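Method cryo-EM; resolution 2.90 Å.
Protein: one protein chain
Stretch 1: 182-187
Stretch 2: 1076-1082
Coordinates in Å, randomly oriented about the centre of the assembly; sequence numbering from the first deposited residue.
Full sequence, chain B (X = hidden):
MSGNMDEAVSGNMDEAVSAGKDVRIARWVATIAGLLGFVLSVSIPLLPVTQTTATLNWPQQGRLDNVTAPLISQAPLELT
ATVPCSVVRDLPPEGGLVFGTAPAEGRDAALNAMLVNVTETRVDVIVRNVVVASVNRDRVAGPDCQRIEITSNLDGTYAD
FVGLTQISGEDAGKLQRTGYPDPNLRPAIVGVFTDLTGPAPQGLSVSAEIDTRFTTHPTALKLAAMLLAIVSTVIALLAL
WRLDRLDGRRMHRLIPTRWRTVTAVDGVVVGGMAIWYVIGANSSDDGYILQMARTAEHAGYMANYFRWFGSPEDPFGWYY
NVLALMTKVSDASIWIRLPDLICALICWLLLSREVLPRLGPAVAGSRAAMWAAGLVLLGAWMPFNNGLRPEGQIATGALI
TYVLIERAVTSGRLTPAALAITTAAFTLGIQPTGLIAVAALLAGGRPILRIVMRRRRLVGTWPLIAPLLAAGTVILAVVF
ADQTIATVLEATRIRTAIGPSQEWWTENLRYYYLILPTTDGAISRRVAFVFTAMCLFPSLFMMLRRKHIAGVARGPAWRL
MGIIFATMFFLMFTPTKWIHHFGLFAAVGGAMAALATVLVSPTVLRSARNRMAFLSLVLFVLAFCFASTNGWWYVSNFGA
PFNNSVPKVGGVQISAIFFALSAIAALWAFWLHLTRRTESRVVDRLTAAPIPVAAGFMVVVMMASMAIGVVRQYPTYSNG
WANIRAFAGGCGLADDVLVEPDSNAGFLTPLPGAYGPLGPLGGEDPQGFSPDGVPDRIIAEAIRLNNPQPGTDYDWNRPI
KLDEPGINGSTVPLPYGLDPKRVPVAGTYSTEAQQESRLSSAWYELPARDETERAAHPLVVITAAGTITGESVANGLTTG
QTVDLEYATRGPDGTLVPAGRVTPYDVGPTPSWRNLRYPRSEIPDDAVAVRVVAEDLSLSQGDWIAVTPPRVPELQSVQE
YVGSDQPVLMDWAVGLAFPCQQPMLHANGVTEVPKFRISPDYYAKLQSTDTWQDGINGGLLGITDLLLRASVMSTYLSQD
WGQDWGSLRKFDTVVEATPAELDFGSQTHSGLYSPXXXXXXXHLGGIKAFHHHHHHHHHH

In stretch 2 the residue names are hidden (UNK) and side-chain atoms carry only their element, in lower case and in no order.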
# COMPACT_ATOMS: atom_id res chain seq x y z
N ASP B 182 27.19 -28.60 0.54
CA ASP B 182 26.34 -27.47 0.24
C ASP B 182 27.14 -26.37 -0.43
O ASP B 182 28.15 -25.93 0.13
CB ASP B 182 25.68 -26.94 1.52
CG ASP B 182 24.35 -26.27 1.26
OD1 ASP B 182 23.81 -26.42 0.15
OD2 ASP B 182 23.84 -25.59 2.18
N PRO B 183 26.74 -25.90 -1.61
CA PRO B 183 27.47 -24.81 -2.26
C PRO B 183 27.15 -23.44 -1.70
O PRO B 183 27.78 -22.46 -2.12
CB PRO B 183 27.04 -24.92 -3.72
CG PRO B 183 25.66 -25.49 -3.65
CD PRO B 183 25.65 -26.41 -2.46
N ASN B 184 26.19 -23.33 -0.78
CA ASN B 184 25.83 -22.06 -0.16
C ASN B 184 26.46 -21.88 1.21
O ASN B 184 26.00 -21.05 1.99
CB ASN B 184 24.31 -21.95 -0.06
CG ASN B 184 23.64 -21.73 -1.40
OD1 ASN B 184 24.18 -21.05 -2.27
ND2 ASN B 184 22.47 -22.32 -1.58
N LEU B 185 27.51 -22.65 1.51
CA LEU B 185 28.22 -22.55 2.78
C LEU B 185 29.57 -21.87 2.62
O LEU B 185 30.50 -22.14 3.39
CB LEU B 185 28.39 -23.93 3.41
CG LEU B 185 27.26 -24.45 4.30
CD1 LEU B 185 27.72 -25.65 5.10
CD2 LEU B 185 26.76 -23.36 5.24
N ARG B 186 29.71 -21.00 1.63
CA ARG B 186 30.96 -20.29 1.43
C ARG B 186 30.99 -19.05 2.32
O ARG B 186 30.07 -18.23 2.25
CB ARG B 186 31.14 -19.91 -0.03
CG ARG B 186 30.95 -21.07 -0.98
CD ARG B 186 31.82 -20.96 -2.21
NE ARG B 186 31.38 -19.90 -3.12
CZ ARG B 186 30.28 -19.96 -3.87
NH1 ARG B 186 29.50 -21.03 -3.82
NH2 ARG B 186 29.96 -18.95 -4.66
N PRO B 187 32.01 -18.88 3.15
CA PRO B 187 31.98 -17.80 4.14
C PRO B 187 32.09 -16.43 3.49
O PRO B 187 32.47 -16.28 2.33
CB PRO B 187 33.21 -18.10 5.01
CG PRO B 187 34.13 -18.81 4.09
CD PRO B 187 33.26 -19.64 3.20
N UNK B 1076 30.54 -20.69 -12.45
CA UNK B 1076 29.55 -21.14 -11.50
C UNK B 1076 28.75 -19.99 -10.93
O UNK B 1076 29.11 -18.82 -11.07
N UNK B 1077 27.63 -20.31 -10.28
CA UNK B 1077 26.77 -19.25 -9.74
C UNK B 1077 27.43 -18.55 -8.56
O UNK B 1077 28.41 -19.01 -7.98
c UNK B 1077 27.11 -21.65 -10.00
c UNK B 1077 26.00 -21.39 -9.02
c UNK B 1077 25.52 -20.01 -9.31
N UNK B 1078 26.86 -17.40 -8.21
CA UNK B 1078 27.28 -16.64 -7.05
C UNK B 1078 26.50 -17.08 -5.81
O UNK B 1078 25.42 -17.68 -5.91
c UNK B 1078 28.30 -14.37 -7.81
c UNK B 1078 27.09 -15.14 -7.28
c UNK B 1078 27.97 -12.90 -7.95
c UNK B 1078 29.47 -14.55 -6.87
N UNK B 1079 27.05 -16.77 -4.65
CA UNK B 1079 26.41 -17.08 -3.37
C UNK B 1079 25.44 -15.95 -3.05
O UNK B 1079 25.86 -14.82 -2.78
n UNK B 1079 24.45 -16.44 1.86
n UNK B 1079 24.28 -18.55 2.74
c UNK B 1079 26.32 -17.32 -0.04
c UNK B 1079 27.45 -17.26 -2.27
c UNK B 1079 24.81 -17.72 1.86
c UNK B 1079 26.99 -18.14 -1.13
n UNK B 1079 25.69 -18.16 0.97
N UNK B 1080 24.15 -16.25 -3.09
CA UNK B 1080 23.09 -15.24 -2.95
C UNK B 1080 22.29 -15.44 -1.67
O UNK B 1080 22.25 -14.56 -0.81
c UNK B 1080 22.87 -14.56 -5.37
c UNK B 1080 21.98 -14.42 -6.58
c UNK B 1080 22.17 -15.24 -4.19
c UNK B 1080 20.87 -14.53 -3.89
N UNK B 1081 21.66 -16.60 -1.52
CA UNK B 1081 20.78 -16.89 -0.40
C UNK B 1081 21.09 -18.26 0.15
O UNK B 1081 21.66 -19.11 -0.55
c UNK B 1081 17.32 -15.46 -1.47
n UNK B 1081 16.22 -14.99 -4.02
n UNK B 1081 16.34 -17.22 -4.54
c UNK B 1081 16.54 -16.23 -3.68
c UNK B 1081 18.78 -15.43 -1.07
n UNK B 1081 17.06 -16.48 -2.49
c UNK B 1081 19.31 -16.83 -0.85
N UNK B 1082 20.74 -18.52 1.42
CA UNK B 1082 20.97 -19.85 2.01
C UNK B 1082 19.96 -20.88 1.52
O UNK B 1082 19.03 -20.52 0.80
c UNK B 1082 20.20 -17.57 2.41
c UNK B 1082 19.87 -18.44 3.58
c UNK B 1082 20.80 -19.59 3.51

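Position 1076 has backbone atoms and nothing more. No atom of stretch 1 lies near it. Its phi and psi of 130° and 166° would jam a CB against the carbonyl O of the residue before, and the CB would also be crowded by the ring of position 1077. The residue is Gly1076.

Position 1077 carries three carbons that close a ring onto the backbone N. The ring stays clear of stretch 1. The backbone O is 3.7 Å from Arg186 NH2. A ring closed on its own N identifies Pro1077.

Position 1078 has four carbons, forked at the second. Its CB points away from stretch 1, and the residue is buried. The backbone C lies 4.1 Å from Arg186 NH2. Four carbons forked at this point make Leu1078.

Position 1079 has three carbons, a nitrogen, then a carbon carrying two more nitrogens. This is a guanidinium on a three-carbon chain. Its CB points toward stretch 1, and the chain ends at the carbonyl of Asn184. The residue is Arg1079. NE and NH1 both donate hydrogen bonds to Asn184 O, each at 3.1 Å. The oxygen sits at the edge of the guanidinium, near its plane, where the N-H bonds point.

Position 1080 has four carbons, forked at the first, with one arm two carbons long. CB points away from stretch 1. That branching is Ile1080.

Position 1081 repeats the pattern of three carbons, a nitrogen and a carbon with two nitrogens. Here CB points away, and the guanidinium does not reach stretch 1. The contact is through the backbone: its O is 3.4 Å from Asn184 CG. The residue is Arg1081.

Position 1082 again has three carbons closing a ring onto N. CB points away from stretch 1. Its backbone C is 4.2 Å from Asn184 ND2. The residue is Pro1082.

The contact is small, burying 293 Å² in all, and neither stretch forms a regular helix or strand. Asp182 to Leu185 form a type I beta turn, and the carbonyl of Asn184 within it accepts both bonds from Arg1079. Arg186 extends toward the backbone of stretch 2, its NH2 3.6 Å from Arg1079 N. The CB of Arg1079 lies over one face of the Arg186 guanidinium, 3.9 Å from NH2. The side chain of Asn184 packs near the end of stretch 2 without a hydrogen bond to Arg1081 O.

Stretch 2, residues 1076-1082: GPLRIRP
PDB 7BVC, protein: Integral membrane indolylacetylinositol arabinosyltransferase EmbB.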